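Local coordinates for cutm, flavoprotein of carbon monoxide dehydrogenase (PDB 1FFV) that binds FAD as the flavoprotein subunit of carbon monoxide dehydrogenase and probably passes electrons from CO oxidation on to an external acceptor, at residues E230-G235 and V243-D248; A28-G33 and N164-E169; I130-H135 and P173-G178; W193-C198 and A264-A269. All coordinates share one frame; numbering follows the deposited sequence.

Contact 1: E230-G235 and V243-D248; sequences EAALLG and VQAAAD. Unlike the reference sequence in segment 230-235: Glu-230 (reference Arg), Ala-231 (reference Ser), Ala-232 (reference Arg).
In the C-terminal domain, residues around the C-terminal end of helix 227-231 rest on helix 240-252 through Ala-232 and Leu-233. The two backbones come nearest at Ala-232 and Ala-246, whose CA atoms lie 5.3 Å apart, a spacing that small side chains on both sides permit. Ala-232 directs its CB at the helix, where the methyl sits 3.7 Å from Ala-246 N and 4.0 Å from Ala-245 CB, lodged against the helix backbone as much as against side chains. Leu-233 arrives by another route. Its CG stands beside its own backbone N, opposite the carbonyl carbon (chi1 -60°), and from there the CD1 branch reaches Ala-246 CB at 3.8 Å; CD2 is turned to the backbone at Val-243, 4.2 Å from that residue's N. The methyl of Ala-246 thus lies against the CG-CD1 arm of the leucine. No hydrogen bond links the segments, and the grip is apolar. The turn itself is held by Glu-230 O, which accepts from both Leu-233 N at 2.9 Å and Leu-234 N at 3.0 Å. Beyond the pair, Leu-279 of helix 264-285 touches both Leu-233 and Ala-246, while Ile-212 and Ile-214 of strand 208-217 also meet Leu-233. Glu-230 forms a salt bridge with Arg-225. The arrangement is close packing of small alanines between a helix end and the neighbouring helix, in a layer of helices against an antiparallel sheet.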
# COMPACT_ATOMS: atom_id res chain seq x y z
N GLU C 230 -49.44 39.89 -29.74
CA GLU C 230 -50.76 39.42 -29.31
C GLU C 230 -51.84 40.11 -30.15
O GLU C 230 -52.78 39.46 -30.61
CB GLU C 230 -50.99 39.73 -27.82
CG GLU C 230 -50.19 38.84 -26.87
CD GLU C 230 -50.31 39.24 -25.40
OE1 GLU C 230 -49.47 38.78 -24.59
OE2 GLU C 230 -51.23 40.01 -25.03
N ALA C 231 -51.65 41.41 -30.38
CA ALA C 231 -52.59 42.22 -31.15
C ALA C 231 -52.70 41.78 -32.60
O ALA C 231 -53.66 42.11 -33.28
CB ALA C 231 -52.20 43.69 -31.07
N ALA C 232 -51.70 41.05 -33.08
CA ALA C 232 -51.72 40.57 -34.45
C ALA C 232 -52.67 39.40 -34.59
O ALA C 232 -53.06 39.03 -35.69
CB ALA C 232 -50.32 40.17 -34.90
N LEU C 233 -53.09 38.84 -33.45
CA LEU C 233 -53.98 37.69 -33.45
C LEU C 233 -55.36 37.86 -32.82
O LEU C 233 -56.34 37.31 -33.34
CB LEU C 233 -53.29 36.51 -32.76
CG LEU C 233 -51.99 36.02 -33.38
CD1 LEU C 233 -51.11 35.42 -32.30
CD2 LEU C 233 -52.28 35.01 -34.50
N LEU C 234 -55.44 38.59 -31.70
CA LEU C 234 -56.71 38.77 -30.97
C LEU C 234 -57.93 39.20 -31.79
O LEU C 234 -57.93 40.27 -32.41
CB LEU C 234 -56.54 39.75 -29.80
CG LEU C 234 -56.98 39.25 -28.41
CD1 LEU C 234 -57.37 40.44 -27.54
CD2 LEU C 234 -58.15 38.27 -28.49
N GLY C 235 -58.96 38.36 -31.76
CA GLY C 235 -60.20 38.64 -32.47
C GLY C 235 -60.11 38.45 -33.97
O GLY C 235 -61.00 38.87 -34.71
N VAL C 243 -50.16 34.58 -38.09
CA VAL C 243 -49.09 33.96 -37.31
C VAL C 243 -47.76 34.62 -37.66
O VAL C 243 -46.96 34.92 -36.78
CB VAL C 243 -49.00 32.44 -37.59
CG1 VAL C 243 -47.84 31.83 -36.83
CG2 VAL C 243 -50.29 31.75 -37.19
N GLN C 244 -47.55 34.87 -38.95
CA GLN C 244 -46.31 35.51 -39.40
C GLN C 244 -46.23 36.93 -38.86
O GLN C 244 -45.16 37.39 -38.45
CB GLN C 244 -46.24 35.52 -40.93
CG GLN C 244 -44.89 36.00 -41.49
CD GLN C 244 -43.73 35.10 -41.09
OE1 GLN C 244 -42.75 35.58 -40.52
NE2 GLN C 244 -43.84 33.81 -41.38
N ALA C 245 -47.37 37.63 -38.87
CA ALA C 245 -47.44 38.99 -38.36
C ALA C 245 -47.04 39.00 -36.89
O ALA C 245 -46.28 39.86 -36.44
CB ALA C 245 -48.85 39.55 -38.54
N ALA C 246 -47.54 38.01 -36.14
CA ALA C 246 -47.21 37.89 -34.72
C ALA C 246 -45.71 37.64 -34.55
O ALA C 246 -45.06 38.25 -33.71
CB ALA C 246 -48.02 36.77 -34.10
N ALA C 247 -45.17 36.74 -35.37
CA ALA C 247 -43.74 36.43 -35.32
C ALA C 247 -42.91 37.70 -35.56
O ALA C 247 -41.97 37.98 -34.81
CB ALA C 247 -43.39 35.35 -36.35
N ASP C 248 -43.30 38.47 -36.58
CA ASP C 248 -42.60 39.71 -36.91
C ASP C 248 -42.69 40.73 -35.78
O ASP C 248 -41.72 41.45 -35.51
CB ASP C 248 -43.15 40.33 -38.21
CG ASP C 248 -42.80 39.52 -39.45
OD1 ASP C 248 -41.94 38.61 -39.38
OD2 ASP C 248 -43.39 39.80 -40.52

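Contact 2: A28-G33 and N164-E169; sequences AKLLAG and NEVMVE. With FAD (flavin-adenine dinucleotide), chain J.
Strands 28-31 and 166-173 belong to different sheets and do not pair, their nearest CA atoms, those of Leu-30 and Val-166, lying 8.1 Å apart. Direct contact is made by one leucine branch: Leu-30 CD1 sits 4.0 Å from Val-166 CG2 and 3.7 Å from Glu-165 O. With CG beside the backbone N of Leu-30 (chi1 -64°), the same CD1 also lies 3.5 Å from C2A of the FAD adenine. This is the adenosine end of the FAD site, in the fold of the molybdopterin dehydrogenase FAD-binding domain, and the cofactor adds polar links between two strands that touch through a single side chain. Met-167 reads the adenine edge with its backbone, its N donating to FAD N1A at 2.7 Å and its O accepting from N6A. From the other strand, Leu-30 O accepts from the ribose hydroxyl O2B at 2.7 Å. Lys-29, its chain bent at chi2 (-66°), brings NZ to O3B at 2.7 Å, with a weaker bond to O2B. Past the strand end, Ala-32 N donates to the phosphate oxygen O1A at 3.0 Å, and Gly-33 N makes a weak bond to O1P of the second phosphate. Leu-21 of helix 14-24 packs on both Leu-30 and Val-166.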
# COMPACT_ATOMS: atom_id res chain seq x y z
N ALA C 28 -26.55 39.11 3.32
CA ALA C 28 -27.24 37.83 3.40
C ALA C 28 -27.96 37.55 2.09
O ALA C 28 -28.34 38.47 1.36
CB ALA C 28 -28.22 37.82 4.56
N LYS C 29 -28.16 36.26 1.81
CA LYS C 29 -28.84 35.81 0.60
C LYS C 29 -29.68 34.58 0.90
O LYS C 29 -29.24 33.67 1.59
CB LYS C 29 -27.81 35.50 -0.49
CG LYS C 29 -27.76 36.51 -1.62
CD LYS C 29 -29.07 36.48 -2.38
CE LYS C 29 -29.08 37.41 -3.56
NZ LYS C 29 -30.40 37.30 -4.21
N LEU C 30 -30.91 34.57 0.39
CA LEU C 30 -31.81 33.43 0.60
C LEU C 30 -31.32 32.23 -0.20
O LEU C 30 -30.96 32.36 -1.37
CB LEU C 30 -33.23 33.79 0.16
CG LEU C 30 -33.94 34.90 0.94
CD1 LEU C 30 -35.25 35.26 0.26
CD2 LEU C 30 -34.18 34.44 2.37
N LEU C 31 -31.26 31.07 0.45
CA LEU C 31 -30.83 29.84 -0.20
C LEU C 31 -32.06 28.97 -0.44
O LEU C 31 -32.71 28.54 0.52
CB LEU C 31 -29.86 29.08 0.70
CG LEU C 31 -28.79 28.13 0.13
CD1 LEU C 31 -28.40 27.12 1.20
CD2 LEU C 31 -29.27 27.41 -1.11
N ALA C 32 -32.40 28.75 -1.70
CA ALA C 32 -33.54 27.89 -2.03
C ALA C 32 -32.95 26.56 -2.53
O ALA C 32 -32.21 25.91 -1.80
CB ALA C 32 -34.42 28.55 -3.08
N GLY C 33 -33.25 26.18 -3.77
CA GLY C 33 -32.70 24.95 -4.31
C GLY C 33 -31.19 25.00 -4.47
O GLY C 33 -30.54 23.97 -4.66
N ASN C 164 -35.49 42.62 1.46
CA ASN C 164 -36.03 42.11 2.71
C ASN C 164 -37.32 41.32 2.52
O ASN C 164 -38.09 41.14 3.47
CB ASN C 164 -36.21 43.24 3.75
CG ASN C 164 -37.10 44.38 3.24
OD1 ASN C 164 -37.78 44.26 2.22
ND2 ASN C 164 -37.11 45.49 3.97
N GLU C 165 -37.55 40.84 1.30
CA GLU C 165 -38.76 40.06 1.03
C GLU C 165 -38.46 38.61 0.67
O GLU C 165 -37.36 38.27 0.24
CB GLU C 165 -39.56 40.69 -0.11
CG GLU C 165 -40.26 41.98 0.23
CD GLU C 165 -40.96 42.56 -0.98
OE1 GLU C 165 -40.32 42.66 -2.04
OE2 GLU C 165 -42.16 42.90 -0.87
N VAL C 166 -39.48 37.77 0.85
CA VAL C 166 -39.40 36.35 0.54
C VAL C 166 -40.62 36.01 -0.31
O VAL C 166 -41.75 36.31 0.09
CB VAL C 166 -39.46 35.50 1.84
CG1 VAL C 166 -39.48 34.01 1.51
CG2 VAL C 166 -38.29 35.83 2.74
N MET C 167 -40.40 35.45 -1.50
CA MET C 167 -41.54 35.07 -2.34
C MET C 167 -42.13 33.84 -1.68
O MET C 167 -41.43 32.85 -1.49
CB MET C 167 -41.14 34.72 -3.78
CG MET C 167 -42.36 34.45 -4.67
SD MET C 167 -42.02 34.01 -6.39
CE MET C 167 -41.41 35.56 -7.04
N VAL C 168 -43.40 33.93 -1.30
CA VAL C 168 -44.10 32.85 -0.62
C VAL C 168 -44.77 31.83 -1.55
O VAL C 168 -44.60 30.62 -1.38
CB VAL C 168 -45.14 33.42 0.38
CG1 VAL C 168 -46.05 32.32 0.92
CG2 VAL C 168 -44.42 34.11 1.53
N GLU C 169 -45.51 32.32 -2.54
CA GLU C 169 -46.21 31.42 -3.45
C GLU C 169 -46.48 32.04 -4.82
O GLU C 169 -46.44 33.26 -4.99
CB GLU C 169 -47.54 30.99 -2.81
CG GLU C 169 -48.39 32.17 -2.35
CD GLU C 169 -49.60 31.76 -1.52
OE1 GLU C 169 -50.72 32.23 -1.83
OE2 GLU C 169 -49.43 31.00 -0.54
PA FAD J . -31.28 29.40 -5.79
O1A FAD J . -31.27 29.60 -4.33
O2A FAD J . -30.21 28.82 -6.39
O5B FAD J . -31.42 30.80 -6.30
C5B FAD J . -32.49 31.61 -5.88
C4B FAD J . -32.13 33.06 -6.19
O4B FAD J . -33.38 33.78 -5.96
C3B FAD J . -31.22 33.75 -5.21
O3B FAD J . -30.80 35.02 -5.56
C2B FAD J . -32.08 33.63 -3.97
O2B FAD J . -31.58 34.43 -2.95
C1B FAD J . -33.41 34.07 -4.49
N9A FAD J . -34.57 33.32 -4.05
C8A FAD J . -34.76 31.97 -4.11
N7A FAD J . -35.94 31.60 -3.62
C5A FAD J . -36.54 32.77 -3.21
C6A FAD J . -37.83 33.03 -2.61
N6A FAD J . -38.72 32.12 -2.32
N1A FAD J . -38.07 34.35 -2.35
C2A FAD J . -37.19 35.33 -2.64
N3A FAD J . -35.98 35.18 -3.19
C4A FAD J . -35.70 33.88 -3.47
N1 FAD J . -33.23 26.87 -15.28
C2 FAD J . -34.07 27.01 -16.30
O2 FAD J . -35.02 27.71 -16.22
N3 FAD J . -33.89 26.33 -17.53
C4 FAD J . -32.83 25.49 -17.74
O4 FAD J . -32.71 24.93 -18.81
C4X FAD J . -31.90 25.34 -16.63
N5 FAD J . -30.84 24.53 -16.78
C5X FAD J . -30.00 24.41 -15.72
C6 FAD J . -28.90 23.57 -15.89
C7 FAD J . -27.99 23.38 -14.89
C7M FAD J . -26.81 22.46 -15.11
C8 FAD J . -28.16 24.05 -13.63
C8M FAD J . -27.16 23.86 -12.51
C9 FAD J . -29.26 24.90 -13.44
C9A FAD J . -30.17 25.08 -14.47
N10 FAD J . -31.31 25.93 -14.35
C10 FAD J . -32.15 26.06 -15.39
C1' FAD J . -31.55 26.63 -13.05
C2' FAD J . -32.56 26.12 -11.92
O2' FAD J . -33.48 25.97 -12.97
C3' FAD J . -32.13 27.39 -11.21
O3' FAD J . -31.98 26.19 -10.42
C4' FAD J . -32.84 27.86 -9.96
O4' FAD J . -32.73 28.90 -10.99
C5' FAD J . -32.45 29.06 -9.09
O5' FAD J . -33.62 28.24 -8.34
P FAD J . -33.23 27.64 -6.99
O1P FAD J . -34.55 27.06 -6.44
O2P FAD J . -32.21 26.70 -7.07
O3P FAD J . -32.69 28.73 -6.16

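Contact 3: I130-H135 and P173-G178; sequences IAVEAH and PAFAQG
Val-132 and Phe-175 meet through one methyl and the rim of a ring: Val-132 CG1 lies 3.8 Å from Phe-175 CE1 and 3.9 Å from CZ, near the ring plane. The methyl comes at the edge rather than over a face, and the valine and phenylalanine side chains are set at a slant to each other. Phe-175 has CG beside its own backbone N and away from its carbonyl carbon (chi1 -79°), which brings the ring end closer to the other segment than its CB direction alone would suggest. Beside this apolar touch, the ring of Pro-173 lies against two carbonyl oxygens, with CG 3.6 Å from Val-132 O and CD 3.7 Å from Glu-133 O. A water also belongs to the first shell. It donates to Val-132 O and to Pro-173 O, each at 2.7 Å, and thereby joins the segments where no direct hydrogen bond does; it also sits at the edge of the Phe-175 ring, in its plane. The carbonyls are presented by the C-terminal end of helix 125-131, which closes in a Schellman motif: Glu-133 takes a positive phi (64°), and its N bonds back to Ile-130 O at 3.0 Å. From this cap the chain turns into strand 135-140, while the 173-178 segment leaves the end of strand 166-173, its neighbour in the antiparallel sheet. Farther out, Leu-93 of helix 92-97 touches both Val-132 and Phe-175, Val-172 and Val-201 also pack on Val-132, and the carboxylate of Glu-133 forms a salt bridge with Arg-213.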
# COMPACT_ATOMS: atom_id res chain seq x y z
N ILE C 130 -45.50 34.65 -17.32
CA ILE C 130 -46.17 35.74 -18.03
C ILE C 130 -47.29 35.14 -18.90
O ILE C 130 -48.43 35.62 -18.86
CB ILE C 130 -45.16 36.52 -18.91
CG1 ILE C 130 -44.13 37.22 -18.01
CG2 ILE C 130 -45.88 37.53 -19.81
CD1 ILE C 130 -43.03 37.96 -18.76
N ALA C 131 -46.99 34.07 -19.62
CA ALA C 131 -47.98 33.43 -20.47
C ALA C 131 -49.22 32.94 -19.70
O ALA C 131 -50.35 33.04 -20.19
CB ALA C 131 -47.35 32.29 -21.24
N VAL C 132 -49.01 32.40 -18.50
CA VAL C 132 -50.11 31.89 -17.68
C VAL C 132 -50.75 32.96 -16.79
O VAL C 132 -51.71 32.69 -16.06
CB VAL C 132 -49.69 30.67 -16.80
CG1 VAL C 132 -49.23 29.52 -17.69
CG2 VAL C 132 -48.60 31.06 -15.81
N GLU C 133 -50.21 34.18 -16.85
CA GLU C 133 -50.71 35.33 -16.09
C GLU C 133 -50.59 35.17 -14.58
O GLU C 133 -51.47 35.60 -13.83
CB GLU C 133 -52.16 35.63 -16.48
CG GLU C 133 -52.35 35.97 -17.94
CD GLU C 133 -53.80 36.18 -18.31
OE1 GLU C 133 -54.32 37.30 -18.11
OE2 GLU C 133 -54.45 35.23 -18.79
N ALA C 134 -49.48 34.58 -14.15
CA ALA C 134 -49.25 34.36 -12.73
C ALA C 134 -49.03 35.64 -11.95
O ALA C 134 -48.80 36.71 -12.51
CB ALA C 134 -48.05 33.45 -12.56
N HIS C 135 -49.16 35.52 -10.63
CA HIS C 135 -48.95 36.62 -9.72
C HIS C 135 -48.13 36.04 -8.57
O HIS C 135 -48.28 34.87 -8.22
CB HIS C 135 -50.27 37.19 -9.21
CG HIS C 135 -51.00 38.01 -10.23
ND1 HIS C 135 -51.70 37.45 -11.27
CD2 HIS C 135 -51.13 39.35 -10.36
CE1 HIS C 135 -52.24 38.41 -12.01
NE2 HIS C 135 -51.90 39.58 -11.48
N PRO C 173 -54.18 31.60 -12.48
CA PRO C 173 -55.55 31.20 -12.82
C PRO C 173 -55.57 29.87 -13.56
O PRO C 173 -54.75 29.63 -14.44
CB PRO C 173 -56.05 32.36 -13.69
CG PRO C 173 -54.81 32.99 -14.22
CD PRO C 173 -53.87 32.93 -13.05
N ALA C 174 -56.46 28.98 -13.13
CA ALA C 174 -56.59 27.68 -13.77
C ALA C 174 -57.01 27.89 -15.22
O ALA C 174 -57.79 28.79 -15.53
CB ALA C 174 -57.62 26.83 -13.03
N PHE C 175 -56.45 27.08 -16.11
CA PHE C 175 -56.78 27.17 -17.52
C PHE C 175 -58.26 26.90 -17.69
O PHE C 175 -58.80 25.96 -17.11
CB PHE C 175 -56.01 26.11 -18.33
CG PHE C 175 -54.58 26.47 -18.63
CD1 PHE C 175 -53.97 27.59 -18.05
CD2 PHE C 175 -53.82 25.67 -19.49
CE1 PHE C 175 -52.64 27.90 -18.33
CE2 PHE C 175 -52.50 25.98 -19.77
CZ PHE C 175 -51.90 27.09 -19.19
N ALA C 176 -58.93 27.75 -18.47
CA ALA C 176 -60.35 27.54 -18.73
C ALA C 176 -60.41 26.35 -19.69
O ALA C 176 -59.48 26.16 -20.49
CB ALA C 176 -60.96 28.79 -19.37
N GLN C 177 -61.45 25.53 -19.58
CA GLN C 177 -61.60 24.36 -20.45
C GLN C 177 -61.42 24.70 -21.94
O GLN C 177 -62.06 25.61 -22.47
CB GLN C 177 -62.97 23.70 -20.21
N GLY C 178 -60.52 23.97 -22.60
CA GLY C 178 -60.26 24.20 -24.01
C GLY C 178 -59.10 25.15 -24.29
O GLY C 178 -58.88 25.55 -25.44
O HOH W 1 -53.39 30.59 -16.52

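Contact 4: W193-C198 and A264-A269; sequences WATAGC and ADYKTA. With FAD (flavin-adenine dinucleotide), chain J.
Thr-195 is the hub on which Tyr-266 and Lys-267, at the start of helix 264-285, are packed. Its CG2, opposite the threonine's own backbone N, touches Tyr-266 CE2 at 3.9 Å and lies 4.1 Å from Lys-267 CG; the threonine crosses each of these side chains at about a right angle. Lys-267 CG also rests 3.8 Å from Thr-195 O. Ala-196 points its CB at the helix and comes to 3.9 Å from Lys-267 O. All four touching residues are buried, and the join is made by van der Waals contact without a direct hydrogen bond. It seats the N-terminal turns of the helix on the start of strand 196-205, part of the antiparallel sheet of the C-terminal domain. The looser side is at the lysine tip, where a bound water lies between the segments. Extended beyond CG, Lys-267 carries NZ to this water, which accepts from it at 2.9 Å and lies 2.8 Å from Thr-195 O, to which it can donate, though it has more acceptors near it than protons. The same ammonium forms a salt bridge with Asp-259 and a hydrogen bond with Ala-257 O. Tyr-266 OH is hydrogen-bonded to the chain of another protein, a basic side chain of which forms a salt bridge with Asp-265. At the other end of the segment, Trp-193 lays one face over the flavin of FAD, its CZ2 3.3 Å from C9A, with FAD N5 standing 3.7 Å above the indole plane, offset toward its rim.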
# COMPACT_ATOMS: atom_id res chain seq x y z
N TRP C 193 -29.70 25.98 -21.31
CA TRP C 193 -30.59 27.12 -21.39
C TRP C 193 -30.96 27.35 -22.85
O TRP C 193 -30.20 27.02 -23.75
CB TRP C 193 -29.95 28.36 -20.78
CG TRP C 193 -29.92 28.30 -19.27
CD1 TRP C 193 -30.85 28.82 -18.41
CD2 TRP C 193 -28.91 27.69 -18.46
NE1 TRP C 193 -30.47 28.58 -17.11
CE2 TRP C 193 -29.29 27.90 -17.11
CE3 TRP C 193 -27.73 27.00 -18.73
CZ2 TRP C 193 -28.52 27.43 -16.03
CZ3 TRP C 193 -26.96 26.54 -17.67
CH2 TRP C 193 -27.36 26.76 -16.33
N ALA C 194 -32.16 27.87 -23.07
CA ALA C 194 -32.63 28.11 -24.42
C ALA C 194 -31.81 29.13 -25.19
O ALA C 194 -31.26 30.07 -24.60
CB ALA C 194 -34.08 28.56 -24.37
N THR C 195 -31.67 28.89 -26.49
CA THR C 195 -31.00 29.83 -27.37
C THR C 195 -32.10 30.88 -27.62
O THR C 195 -31.84 32.07 -27.78
CB THR C 195 -30.60 29.18 -28.71
OG1 THR C 195 -29.61 28.17 -28.47
CG2 THR C 195 -30.04 30.22 -29.67
N ALA C 196 -33.34 30.39 -27.64
CA ALA C 196 -34.53 31.20 -27.84
C ALA C 196 -35.72 30.32 -27.46
O ALA C 196 -35.69 29.11 -27.66
CB ALA C 196 -34.64 31.65 -29.28
N GLY C 197 -36.74 30.92 -26.86
CA GLY C 197 -37.91 30.15 -26.48
C GLY C 197 -39.16 31.02 -26.51
O GLY C 197 -39.07 32.25 -26.43
N CYS C 198 -40.32 30.39 -26.65
CA CYS C 198 -41.58 31.12 -26.67
C CYS C 198 -42.69 30.36 -25.97
O CYS C 198 -42.97 29.20 -26.29
CB CYS C 198 -42.02 31.45 -28.10
SG CYS C 198 -43.71 32.15 -28.20
N ALA C 264 -27.10 38.11 -32.38
CA ALA C 264 -28.44 38.70 -32.34
C ALA C 264 -29.25 38.26 -33.55
O ALA C 264 -30.45 38.01 -33.45
CB ALA C 264 -28.34 40.23 -32.30
N ASP C 265 -28.56 38.14 -34.67
CA ASP C 265 -29.16 37.73 -35.93
C ASP C 265 -29.86 36.36 -35.81
O ASP C 265 -31.04 36.24 -36.13
CB ASP C 265 -28.07 37.70 -37.02
CG ASP C 265 -28.59 37.31 -38.39
OD1 ASP C 265 -29.72 37.72 -38.75
OD2 ASP C 265 -27.85 36.61 -39.12
N TYR C 266 -29.14 35.37 -35.29
CA TYR C 266 -29.68 34.02 -35.11
C TYR C 266 -30.75 33.93 -34.02
O TYR C 266 -31.80 33.32 -34.23
CB TYR C 266 -28.55 33.02 -34.82
CG TYR C 266 -29.00 31.58 -34.68
CD1 TYR C 266 -29.68 30.94 -35.71
CD2 TYR C 266 -28.73 30.85 -33.52
CE1 TYR C 266 -30.06 29.61 -35.62
CE2 TYR C 266 -29.11 29.51 -33.41
CZ TYR C 266 -29.78 28.90 -34.47
OH TYR C 266 -30.15 27.57 -34.39
N LYS C 267 -30.48 34.53 -32.86
CA LYS C 267 -31.45 34.46 -31.76
C LYS C 267 -32.78 35.12 -32.12
O LYS C 267 -33.84 34.57 -31.81
CB LYS C 267 -30.87 35.06 -30.48
CG LYS C 267 -29.69 34.27 -29.94
CD LYS C 267 -29.22 34.82 -28.60
CE LYS C 267 -27.96 34.12 -28.13
NZ LYS C 267 -27.61 34.49 -26.74
N THR C 268 -32.71 36.25 -32.82
CA THR C 268 -33.92 36.95 -33.24
C THR C 268 -34.71 36.08 -34.20
O THR C 268 -35.91 35.89 -34.02
CB THR C 268 -33.58 38.29 -33.91
OG1 THR C 268 -33.05 39.19 -32.94
CG2 THR C 268 -34.83 38.91 -34.53
N ALA C 269 -34.02 35.54 -35.20
CA ALA C 269 -34.65 34.68 -36.20
C ALA C 269 -35.27 33.47 -35.53
O ALA C 269 -36.38 33.06 -35.88
CB ALA C 269 -33.65 34.25 -37.26
PA FAD J . -31.28 29.40 -5.79
O1A FAD J . -31.27 29.60 -4.33
O2A FAD J . -30.21 28.82 -6.39
O5B FAD J . -31.42 30.80 -6.30
C5B FAD J . -32.49 31.61 -5.88
C4B FAD J . -32.13 33.06 -6.19
O4B FAD J . -33.38 33.78 -5.96
C3B FAD J . -31.22 33.75 -5.21
O3B FAD J . -30.80 35.02 -5.56
C2B FAD J . -32.08 33.63 -3.97
O2B FAD J . -31.58 34.43 -2.95
C1B FAD J . -33.41 34.07 -4.49
N9A FAD J . -34.57 33.32 -4.05
C8A FAD J . -34.76 31.97 -4.11
N7A FAD J . -35.94 31.60 -3.62
C5A FAD J . -36.54 32.77 -3.21
C6A FAD J . -37.83 33.03 -2.61
N6A FAD J . -38.72 32.12 -2.32
N1A FAD J . -38.07 34.35 -2.35
C2A FAD J . -37.19 35.33 -2.64
N3A FAD J . -35.98 35.18 -3.19
C4A FAD J . -35.70 33.88 -3.47
N1 FAD J . -33.23 26.87 -15.28
C2 FAD J . -34.07 27.01 -16.30
O2 FAD J . -35.02 27.71 -16.22
N3 FAD J . -33.89 26.33 -17.53
C4 FAD J . -32.83 25.49 -17.74
O4 FAD J . -32.71 24.93 -18.81
C4X FAD J . -31.90 25.34 -16.63
N5 FAD J . -30.84 24.53 -16.78
C5X FAD J . -30.00 24.41 -15.72
C6 FAD J . -28.90 23.57 -15.89
C7 FAD J . -27.99 23.38 -14.89
C7M FAD J . -26.81 22.46 -15.11
C8 FAD J . -28.16 24.05 -13.63
C8M FAD J . -27.16 23.86 -12.51
C9 FAD J . -29.26 24.90 -13.44
C9A FAD J . -30.17 25.08 -14.47
N10 FAD J . -31.31 25.93 -14.35
C10 FAD J . -32.15 26.06 -15.39
C1' FAD J . -31.55 26.63 -13.05
C2' FAD J . -32.56 26.12 -11.92
O2' FAD J . -33.48 25.97 -12.97
C3' FAD J . -32.13 27.39 -11.21
O3' FAD J . -31.98 26.19 -10.42
C4' FAD J . -32.84 27.86 -9.96
O4' FAD J . -32.73 28.90 -10.99
C5' FAD J . -32.45 29.06 -9.09
O5' FAD J . -33.62 28.24 -8.34
P FAD J . -33.23 27.64 -6.99
O1P FAD J . -34.55 27.06 -6.44
O2P FAD J . -32.21 26.70 -7.07
O3P FAD J . -32.69 28.73 -6.16
O HOH W 2 -30.00 33.04 -25.97

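From the N terminus, strand 28-31 opens contact 2, which closes some 130 residues later on strand 166-173. Contact 3 opens within that span, at the end of helix 125-131, and closes just beyond it in the loop after the same strand, so the two cross. Together they tie strand 28-31, helix 125-131 and the five-stranded antiparallel sheet of the FAD-binding region. Contact 4 then joins the start of strand 196-205 to helix 264-285, and the much shorter loop of contact 1 lies wholly within its span, between helices 227-231 and 240-252. Contacts 2 and 4, their centres about 30 Å apart, touch opposite ends of one FAD.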